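Sesquisabinene B synthase 2 (Santalum album, PDB 6A2A) probably converts farnesyl diphosphate to the bicyclic sesquiterpene sesquisabinene B, in a reaction that needs magnesium or manganese. Local coordinates at residues Leu82-Thr87 against Leu239-Tyr244; Leu422-Tyr427 against Asp440-Leu445; Pro446-Ala451 against Ser515-Pro520. All coordinates share one frame; numbering follows the deposited sequence.

In the fold
Contacts 2 and 3 are buried neighbours in the C-terminal part of the chain, with centres about 9 Å apart. They touch: Val442 of contact 2 packs on Phe517 of contact 3, and Tyr441 on Pro446, making one apolar cluster. Contact 1 is separate, only partly buried and farther from the chain's centre. It joins helix 78-90 to helix 239-270. Contact 2 packs helix 419-430 on helix 436-443, and contact 3 sets the next helix, 447-462, against the loop before helix 521-535. No hydrogen bond crosses any of the three. A single leucine methyl does the work in contact 1, a methyl over an aromatic face in contact 2, and a phenylalanine ring among three side chains in contact 3.

Contact 1: residues Leu82-Thr87 against Leu239-Tyr244; sequences LEFIDT and LTLLRY
Leu241 carries the second segment's side of this contact: its CD2 methyl meets both Thr87 and Phe84. The backbone position is well placed for this, since the CA atoms of Leu241 and Thr87 lie 9.0 Å apart and both CB atoms point across the gap. With CG anti to the backbone N, chi1 177° carries CG out from helix 239-270, and the CD2 branch reaches the facing helix. Leu241 CD2 comes to 3.7 Å from Thr87 CG2, the shortest approach between the segments. Leu241 CD2 also lies 4.0 Å from Phe84 CE1, and Phe84 CZ is equally distant, so the methyl reaches the ring obliquely at its outer end. Phe84 arrives from the opposite direction. Leu241 also packs on Leu91, Leu93 and Tyr231. Helix 78-90, in the N-terminal terpene synthase domain, thus packs on the start of the long helix 239-270, away from the metal ligands.

Thr87 divides its two branches between the helices. Thr87 OG1 turns back to Glu83 O at 2.8 Å, tilted 30° from the carbonyl plane, while Thr87 N reaches Glu83 O from the other face at 3.0 Å. The hydroxyl bond fixes the rotation of the side chain and leaves CG2 facing Leu241. What joins the two helices here is apolar, one leucine methyl against a methyl and a ring, so nothing directional fixes their relative position within this contact.

Contact 2: residues Leu422-Tyr427 against Asp440-Leu445; sequences LLVTSY and DYVNSL
Leu423 O accepts two hydrogen bonds, from Tyr427 N at 2.9 Å and from Ser426 OG at 2.7 Å. The hydroxyl comes in tilted 17° from the carbonyl plane; it bonds within its own helix, 419-430, and no hydrogen bond crosses to the facing helix. Tyr427, one of the two residues that close this turn, is also the main aromatic partner across the contact. Its CG is anti to the backbone N (chi1 178°), which carries the ring out over Val442 of helix 436-443.

Val442 CG2 sits over the centre of one face of that ring. Val442 CG2 lies 3.3 Å from the centroid of the Tyr427 ring and 8° off the normal, which is the geometry of a CH-pi contact, and a tight one: CE2 and CZ of Tyr427 are each 3.4 Å from Val442 CG2. On the other valine branch, Val442 CG1 meets Val424 CG2 at 4.0 Å. The two Val442 methyls are therefore shared between residues one turn apart on helix 419-430. Phe521 adds an edge-to-face contact with Tyr427 and also touches Val442.

The side chains of Val424 and Asn443 cross at about a right angle, with Asn443 OD1 3.7 Å from Val424 CG2. The other end of that amide is held by a hydrogen bond from ND2 to Asp386 OD2, which limits its rotation. Val424 also packs on Cys379 and Val383, so helices 377-400 and 521-535 also border this contact within the metal-binding domain of the terpene synthase family. The two helices thus adhere through dispersion and a methyl-pi interaction, while Ser426 OG is bonded within its helix and Asn443 ND2 to Asp386.

Contact 3: residues Pro446-Ala451 against Ser515-Pro520; sequences PLFVRA and SPFAEP
At the N-cap of helix 447-462, Pro446 presents its ring to Phe517, which projects from the loop between helices 489-510 and 521-535. Pro446 CG lies at the edge of the phenyl ring, near its plane, 3.8 Å from Phe517 CZ and 3.9 Å from Phe517 CE2. As the N-cap residue, Pro446 also offers its O to the i+4 bond from Arg450 N (2.9 Å).

Within 515-520, Phe517 makes all the contacts with 446-451. Its CG is anti to its own carbonyl carbon (chi1 -65°), and the ring reaches the first turn. There Val449 CG2 approaches the ring obliquely, 4.1 Å from Phe517 CE2. One residue earlier, Phe448 has CG anti to the backbone N (chi1 -173°), and Phe448 CD2 lies 3.9 Å from Phe517 CD2.

The helix belongs to the all-helical metal-binding domain of the terpene synthase family; further along it carries Asn460, a magnesium ligand. The loop that faces it has cis peptide bonds before Pro516 and Pro520, on either side of Phe517. Leu522 of helix 521-535 touches both phenylalanines, and Phe521 meets the Phe517 ring with planes at about 45°. Leu507 and Cys510 bring helix 489-510 against Phe448.

Contact 1: residues Leu82-Thr87 against Leu239-Tyr244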
loop_
_atom_site.group_PDB
_atom_site.type_symbol
_atom_site.label_atom_id
_atom_site.label_comp_id
_atom_site.label_asym_id
_atom_site.label_seq_id
_atom_site.Cartn_x
_atom_site.Cartn_y
_atom_site.Cartn_z
ATOM N N LEU A 82 -34.080 20.451 -22.035
ATOM C CA LEU A 82 -33.444 20.921 -20.754
ATOM C C LEU A 82 -33.807 19.926 -19.645
ATOM O O LEU A 82 -33.005 19.591 -18.794
ATOM C CB LEU A 82 -33.928 22.308 -20.380
ATOM C CG LEU A 82 -33.408 23.486 -21.211
ATOM C CD1 LEU A 82 -33.916 24.763 -20.651
ATOM C CD2 LEU A 82 -31.890 23.543 -21.310
ATOM N N GLU A 83 -35.052 19.460 -19.646
ATOM C CA GLU A 83 -35.491 18.550 -18.626
ATOM C C GLU A 83 -34.693 17.251 -18.726
ATOM O O GLU A 83 -34.302 16.692 -17.681
ATOM C CB GLU A 83 -37.023 18.343 -18.723
ATOM C CG GLU A 83 -37.829 19.460 -18.164
ATOM C CD GLU A 83 -39.325 19.361 -18.488
ATOM O OE1 GLU A 83 -39.677 18.491 -19.328
ATOM O OE2 GLU A 83 -40.107 20.130 -17.923
ATOM N N PHE A 84 -34.360 16.768 -19.931
ATOM C CA PHE A 84 -33.686 15.561 -20.099
ATOM C C PHE A 84 -32.231 15.691 -19.607
ATOM O O PHE A 84 -31.744 14.789 -18.904
ATOM C CB PHE A 84 -33.681 15.159 -21.572
ATOM C CG PHE A 84 -33.256 13.752 -21.841
ATOM C CD1 PHE A 84 -34.128 12.703 -21.628
ATOM C CD2 PHE A 84 -31.985 13.459 -22.312
ATOM C CE1 PHE A 84 -33.744 11.399 -21.862
ATOM C CE2 PHE A 84 -31.608 12.148 -22.543
ATOM C CZ PHE A 84 -32.493 11.119 -22.325
ATOM N N ILE A 85 -31.562 16.776 -19.985
ATOM C CA ILE A 85 -30.137 16.927 -19.552
ATOM C C ILE A 85 -30.074 17.256 -18.046
ATOM O O ILE A 85 -29.062 16.909 -17.402
ATOM C CB ILE A 85 -29.388 17.961 -20.420
ATOM C CG1 ILE A 85 -30.026 19.342 -20.364
ATOM C CG2 ILE A 85 -29.241 17.469 -21.854
ATOM C CD1 ILE A 85 -29.120 20.459 -20.808
ATOM N N ASP A 86 -31.090 17.874 -17.467
ATOM C CA ASP A 86 -31.212 18.035 -15.987
ATOM C C ASP A 86 -31.295 16.668 -15.324
ATOM O O ASP A 86 -30.617 16.403 -14.385
ATOM C CB ASP A 86 -32.332 18.961 -15.589
ATOM C CG ASP A 86 -32.232 19.419 -14.123
ATOM O OD1 ASP A 86 -31.077 19.798 -13.733
ATOM O OD2 ASP A 86 -33.278 19.469 -13.403
ATOM N N THR A 87 -32.084 15.759 -15.906
ATOM C CA THR A 87 -32.201 14.354 -15.452
ATOM C C THR A 87 -30.881 13.600 -15.569
ATOM O O THR A 87 -30.466 12.891 -14.639
ATOM C CB THR A 87 -33.301 13.637 -16.284
ATOM O OG1 THR A 87 -34.485 14.385 -16.076
ATOM C CG2 THR A 87 -33.519 12.216 -15.859
ATOM N N LEU A 239 -36.867 4.609 -19.755
ATOM C CA LEU A 239 -36.349 3.351 -19.178
ATOM C C LEU A 239 -34.916 3.086 -19.640
ATOM O O LEU A 239 -34.198 2.432 -18.940
ATOM C CB LEU A 239 -37.245 2.158 -19.542
ATOM C CG LEU A 239 -38.614 2.143 -18.875
ATOM C CD1 LEU A 239 -39.464 1.008 -19.435
ATOM C CD2 LEU A 239 -38.492 2.007 -17.365
ATOM N N THR A 240 -34.528 3.490 -20.828
ATOM C CA THR A 240 -33.153 3.282 -21.303
ATOM C C THR A 240 -32.182 4.126 -20.443
ATOM O O THR A 240 -31.125 3.673 -20.058
ATOM C CB THR A 240 -32.967 3.722 -22.757
ATOM O OG1 THR A 240 -33.821 2.989 -23.650
ATOM C CG2 THR A 240 -31.534 3.574 -23.215
ATOM N N LEU A 241 -32.541 5.376 -20.234
ATOM C CA LEU A 241 -31.704 6.281 -19.397
ATOM C C LEU A 241 -31.617 5.676 -17.987
ATOM O O LEU A 241 -30.523 5.568 -17.432
ATOM C CB LEU A 241 -32.293 7.696 -19.373
ATOM C CG LEU A 241 -31.538 8.695 -18.483
ATOM C CD1 LEU A 241 -30.073 8.790 -18.901
ATOM C CD2 LEU A 241 -32.167 10.061 -18.492
ATOM N N LEU A 242 -32.765 5.263 -17.433
ATOM C CA LEU A 242 -32.839 4.700 -16.101
ATOM C C LEU A 242 -31.958 3.461 -16.032
ATOM O O LEU A 242 -31.154 3.320 -15.092
ATOM C CB LEU A 242 -34.285 4.369 -15.694
ATOM C CG LEU A 242 -34.426 3.643 -14.354
ATOM C CD1 LEU A 242 -33.974 4.544 -13.197
ATOM C CD2 LEU A 242 -35.847 3.149 -14.109
ATOM N N ARG A 243 -32.103 2.563 -17.008
ATOM C CA ARG A 243 -31.331 1.356 -17.027
ATOM C C ARG A 243 -29.826 1.674 -17.058
ATOM O O ARG A 243 -29.040 1.032 -16.338
ATOM C CB ARG A 243 -31.730 0.500 -18.241
ATOM C CG ARG A 243 -33.047 -0.251 -18.053
ATOM C CD ARG A 243 -33.552 -0.887 -19.356
ATOM N NE ARG A 243 -32.631 -1.892 -19.886
ATOM C CZ ARG A 243 -32.320 -2.028 -21.174
ATOM N NH1 ARG A 243 -31.334 -2.836 -21.534
ATOM N NH2 ARG A 243 -32.965 -1.326 -22.091
ATOM N N TYR A 244 -29.409 2.615 -17.891
ATOM C CA TYR A 244 -28.005 3.007 -17.982
ATOM C C TYR A 244 -27.531 3.609 -16.635
ATOM O O TYR A 244 -26.411 3.316 -16.205
ATOM C CB TYR A 244 -27.747 4.019 -19.093
ATOM C CG TYR A 244 -26.293 4.399 -19.224
ATOM C CD1 TYR A 244 -25.316 3.453 -19.468
ATOM C CD2 TYR A 244 -25.886 5.699 -19.009
ATOM C CE1 TYR A 244 -23.972 3.783 -19.499
ATOM C CE2 TYR A 244 -24.543 6.052 -19.070
ATOM C CZ TYR A 244 -23.586 5.089 -19.289
ATOM O OH TYR A 244 -22.279 5.437 -19.404
#

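Contact 2: residues Leu422-Tyr427 against Asp440-Leu445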
loop_
_atom_site.group_PDB
_atom_site.type_symbol
_atom_site.label_atom_id
_atom_site.label_comp_id
_atom_site.label_asym_id
_atom_site.label_seq_id
_atom_site.Cartn_x
_atom_site.Cartn_y
_atom_site.Cartn_z
ATOM N N LEU A 422 -6.585 20.026 2.232
ATOM C CA LEU A 422 -7.160 19.096 1.269
ATOM C C LEU A 422 -7.188 19.714 -0.128
ATOM O O LEU A 422 -6.901 19.012 -1.089
ATOM C CB LEU A 422 -8.565 18.701 1.730
ATOM C CG LEU A 422 -8.576 17.747 2.920
ATOM C CD1 LEU A 422 -9.943 17.678 3.556
ATOM C CD2 LEU A 422 -8.098 16.382 2.506
ATOM N N LEU A 423 -7.543 20.990 -0.244
ATOM C CA LEU A 423 -7.661 21.621 -1.584
ATOM C C LEU A 423 -6.303 21.877 -2.247
ATOM O O LEU A 423 -6.110 21.589 -3.435
ATOM C CB LEU A 423 -8.495 22.906 -1.512
ATOM C CG LEU A 423 -10.006 22.688 -1.378
ATOM C CD1 LEU A 423 -10.647 24.021 -1.110
ATOM C CD2 LEU A 423 -10.631 22.043 -2.582
ATOM N N VAL A 424 -5.351 22.443 -1.509
ATOM C CA VAL A 424 -4.028 22.643 -2.054
ATOM C C VAL A 424 -3.424 21.307 -2.453
ATOM O O VAL A 424 -2.816 21.199 -3.544
ATOM C CB VAL A 424 -3.131 23.393 -1.074
ATOM C CG1 VAL A 424 -1.682 23.376 -1.509
ATOM C CG2 VAL A 424 -3.657 24.796 -0.818
ATOM N N THR A 425 -3.626 20.268 -1.641
ATOM C CA THR A 425 -3.144 18.947 -2.020
ATOM C C THR A 425 -3.801 18.497 -3.331
ATOM O O THR A 425 -3.129 18.011 -4.217
ATOM C CB THR A 425 -3.346 17.926 -0.901
ATOM O OG1 THR A 425 -2.631 18.392 0.259
ATOM C CG2 THR A 425 -2.846 16.553 -1.297
ATOM N N SER A 426 -5.115 18.660 -3.454
ATOM C CA SER A 426 -5.823 18.270 -4.660
ATOM C C SER A 426 -5.266 18.993 -5.902
ATOM O O SER A 426 -5.234 18.394 -6.982
ATOM C CB SER A 426 -7.293 18.454 -4.498
ATOM O OG SER A 426 -7.757 19.797 -4.676
ATOM N N TYR A 427 -4.922 20.265 -5.737
ATOM C CA TYR A 427 -4.379 21.085 -6.820
ATOM C C TYR A 427 -2.983 20.569 -7.227
ATOM O O TYR A 427 -2.689 20.369 -8.437
ATOM C CB TYR A 427 -4.335 22.544 -6.392
ATOM C CG TYR A 427 -3.744 23.467 -7.429
ATOM C CD1 TYR A 427 -4.557 24.093 -8.358
ATOM C CD2 TYR A 427 -2.407 23.824 -7.397
ATOM C CE1 TYR A 427 -4.045 25.004 -9.275
ATOM C CE2 TYR A 427 -1.876 24.744 -8.306
ATOM C CZ TYR A 427 -2.692 25.318 -9.258
ATOM O OH TYR A 427 -2.140 26.229 -10.124
ATOM N N ASP A 440 2.134 28.241 -4.251
ATOM C CA ASP A 440 2.114 29.366 -3.332
ATOM C C ASP A 440 0.795 30.162 -3.616
ATOM O O ASP A 440 0.125 30.668 -2.662
ATOM C CB ASP A 440 3.301 30.288 -3.575
ATOM C CG ASP A 440 4.628 29.783 -2.932
ATOM O OD1 ASP A 440 4.577 28.848 -2.126
ATOM O OD2 ASP A 440 5.693 30.385 -3.258
ATOM N N TYR A 441 0.498 30.364 -4.892
ATOM C CA TYR A 441 -0.740 31.096 -5.301
ATOM C C TYR A 441 -2.001 30.411 -4.690
ATOM O O TYR A 441 -2.801 31.074 -4.040
ATOM C CB TYR A 441 -0.862 31.173 -6.820
ATOM C CG TYR A 441 -2.189 31.730 -7.279
ATOM C CD1 TYR A 441 -2.505 33.062 -7.144
ATOM C CD2 TYR A 441 -3.154 30.887 -7.791
ATOM C CE1 TYR A 441 -3.743 33.560 -7.524
ATOM C CE2 TYR A 441 -4.376 31.370 -8.224
ATOM C CZ TYR A 441 -4.682 32.705 -8.059
ATOM O OH TYR A 441 -5.905 33.158 -8.496
ATOM N N VAL A 442 -2.140 29.123 -4.858
ATOM C CA VAL A 442 -3.349 28.450 -4.334
ATOM C C VAL A 442 -3.338 28.537 -2.802
ATOM O O VAL A 442 -4.333 28.793 -2.229
ATOM C CB VAL A 442 -3.482 27.013 -4.845
ATOM C CG1 VAL A 442 -4.781 26.396 -4.351
ATOM C CG2 VAL A 442 -3.443 26.986 -6.345
ATOM N N ASN A 443 -2.183 28.378 -2.160
ATOM C CA ASN A 443 -2.119 28.431 -0.730
ATOM C C ASN A 443 -2.257 29.873 -0.198
ATOM O O ASN A 443 -2.488 30.007 0.991
ATOM C CB ASN A 443 -0.845 27.768 -0.198
ATOM C CG ASN A 443 -0.980 27.352 1.256
ATOM O OD1 ASN A 443 -2.067 26.940 1.742
ATOM N ND2 ASN A 443 0.098 27.559 1.997
ATOM N N SER A 444 -2.325 30.882 -1.078
ATOM C CA SER A 444 -2.480 32.300 -0.665
ATOM C C SER A 444 -3.956 32.657 -0.503
ATOM O O SER A 444 -4.265 33.782 -0.095
ATOM C CB SER A 444 -1.802 33.249 -1.632
ATOM O OG SER A 444 -2.442 33.291 -2.885
ATOM N N LEU A 445 -4.830 31.693 -0.818
ATOM C CA LEU A 445 -6.270 31.797 -0.683
ATOM C C LEU A 445 -6.826 32.923 -1.576
ATOM O O LEU A 445 -7.362 33.932 -1.125
ATOM C CB LEU A 445 -6.653 31.973 0.788
ATOM C CG LEU A 445 -6.381 30.775 1.722
ATOM C CD1 LEU A 445 -7.329 30.775 2.882
ATOM C CD2 LEU A 445 -6.444 29.426 1.003
#

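Contact 3: residues Pro446-Ala451 against Ser515-Pro520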
loop_
_atom_site.group_PDB
_atom_site.type_symbol
_atom_site.label_atom_id
_atom_site.label_comp_id
_atom_site.label_asym_id
_atom_site.label_seq_id
_atom_site.Cartn_x
_atom_site.Cartn_y
_atom_site.Cartn_z
ATOM N N PRO A 446 -6.779 32.703 -2.857
ATOM C CA PRO A 446 -7.552 33.516 -3.805
ATOM C C PRO A 446 -9.041 33.428 -3.443
ATOM O O PRO A 446 -9.430 32.457 -2.757
ATOM C CB PRO A 446 -7.257 32.943 -5.177
ATOM C CG PRO A 446 -6.704 31.608 -4.895
ATOM C CD PRO A 446 -6.086 31.624 -3.541
ATOM N N LEU A 447 -9.810 34.472 -3.752
ATOM C CA LEU A 447 -11.230 34.509 -3.319
ATOM C C LEU A 447 -11.952 33.158 -3.495
ATOM O O LEU A 447 -12.669 32.755 -2.565
ATOM C CB LEU A 447 -11.943 35.591 -4.129
ATOM C CG LEU A 447 -13.441 35.769 -3.862
ATOM C CD1 LEU A 447 -13.697 36.176 -2.432
ATOM C CD2 LEU A 447 -13.996 36.816 -4.818
ATOM N N PHE A 448 -11.816 32.518 -4.628
ATOM C CA PHE A 448 -12.509 31.242 -4.939
ATOM C C PHE A 448 -12.227 30.200 -3.858
ATOM O O PHE A 448 -13.118 29.532 -3.407
ATOM C CB PHE A 448 -11.999 30.696 -6.264
ATOM C CG PHE A 448 -12.712 29.489 -6.808
ATOM C CD1 PHE A 448 -14.087 29.456 -6.902
ATOM C CD2 PHE A 448 -11.993 28.410 -7.277
ATOM C CE1 PHE A 448 -14.729 28.353 -7.427
ATOM C CE2 PHE A 448 -12.637 27.311 -7.801
ATOM C CZ PHE A 448 -14.001 27.291 -7.869
ATOM N N VAL A 449 -10.978 30.068 -3.506
ATOM C CA VAL A 449 -10.559 29.057 -2.502
ATOM C C VAL A 449 -10.962 29.527 -1.106
ATOM O O VAL A 449 -11.420 28.724 -0.335
ATOM C CB VAL A 449 -9.051 28.812 -2.620
ATOM C CG1 VAL A 449 -8.590 27.773 -1.633
ATOM C CG2 VAL A 449 -8.689 28.440 -4.037
ATOM N N ARG A 450 -10.795 30.791 -0.818
ATOM C CA ARG A 450 -11.143 31.331 0.511
ATOM C C ARG A 450 -12.636 31.091 0.781
ATOM O O ARG A 450 -12.957 30.696 1.846
ATOM C CB ARG A 450 -10.824 32.822 0.563
ATOM C CG ARG A 450 -10.838 33.422 1.956
ATOM C CD ARG A 450 -10.728 34.931 1.938
ATOM N NE ARG A 450 -10.575 35.488 3.258
ATOM C CZ ARG A 450 -11.137 36.594 3.721
ATOM N NH1 ARG A 450 -10.994 36.882 4.998
ATOM N NH2 ARG A 450 -11.817 37.416 2.941
ATOM N N ALA A 451 -13.468 31.366 -0.196
ATOM C CA ALA A 451 -14.927 31.180 -0.071
ATOM C C ALA A 451 -15.226 29.715 0.276
ATOM O O ALA A 451 -15.970 29.467 1.194
ATOM C CB ALA A 451 -15.591 31.607 -1.352
ATOM N N SER A 515 -10.355 31.959 -14.258
ATOM C CA SER A 515 -8.907 31.852 -14.502
ATOM C C SER A 515 -8.207 32.377 -13.248
ATOM O O SER A 515 -8.670 33.327 -12.639
ATOM C CB SER A 515 -8.495 32.577 -15.778
ATOM O OG SER A 515 -7.340 33.390 -15.586
ATOM N N PRO A 516 -7.106 31.761 -12.861
ATOM C CA PRO A 516 -6.311 30.763 -13.566
ATOM C C PRO A 516 -6.701 29.296 -13.358
ATOM O O PRO A 516 -6.034 28.408 -13.896
ATOM C CB PRO A 516 -4.927 31.013 -12.966
ATOM C CG PRO A 516 -5.225 31.342 -11.544
ATOM C CD PRO A 516 -6.479 32.182 -11.616
ATOM N N PHE A 517 -7.792 29.028 -12.630
ATOM C CA PHE A 517 -8.137 27.642 -12.326
ATOM C C PHE A 517 -8.856 26.954 -13.487
ATOM O O PHE A 517 -9.513 27.596 -14.297
ATOM C CB PHE A 517 -8.957 27.639 -11.036
ATOM C CG PHE A 517 -8.185 28.109 -9.835
ATOM C CD1 PHE A 517 -7.019 27.453 -9.489
ATOM C CD2 PHE A 517 -8.634 29.154 -9.052
ATOM C CE1 PHE A 517 -6.311 27.848 -8.374
ATOM C CE2 PHE A 517 -7.936 29.530 -7.912
ATOM C CZ PHE A 517 -6.748 28.914 -7.613
ATOM N N ALA A 518 -8.685 25.651 -13.545
ATOM C CA ALA A 518 -9.299 24.777 -14.531
ATOM C C ALA A 518 -9.902 23.568 -13.828
ATOM O O ALA A 518 -9.606 23.294 -12.664
ATOM C CB ALA A 518 -8.277 24.294 -15.518
ATOM N N GLU A 519 -10.638 22.795 -14.592
ATOM C CA GLU A 519 -10.994 21.426 -14.146
ATOM C C GLU A 519 -9.739 20.571 -13.980
ATOM O O GLU A 519 -8.791 20.696 -14.749
ATOM C CB GLU A 519 -11.955 20.782 -15.147
ATOM C CG GLU A 519 -13.277 21.536 -15.250
ATOM C CD GLU A 519 -14.179 21.496 -14.033
ATOM O OE1 GLU A 519 -13.799 20.830 -13.020
ATOM O OE2 GLU A 519 -15.217 22.173 -14.052
ATOM N N PRO A 520 -9.713 19.667 -13.004
ATOM C CA PRO A 520 -10.814 19.350 -12.100
ATOM C C PRO A 520 -10.844 20.133 -10.776
ATOM O O PRO A 520 -11.804 20.018 -10.000
ATOM C CB PRO A 520 -10.583 17.880 -11.750
ATOM C CG PRO A 520 -9.088 17.746 -11.826
ATOM C CD PRO A 520 -8.686 18.640 -12.984
#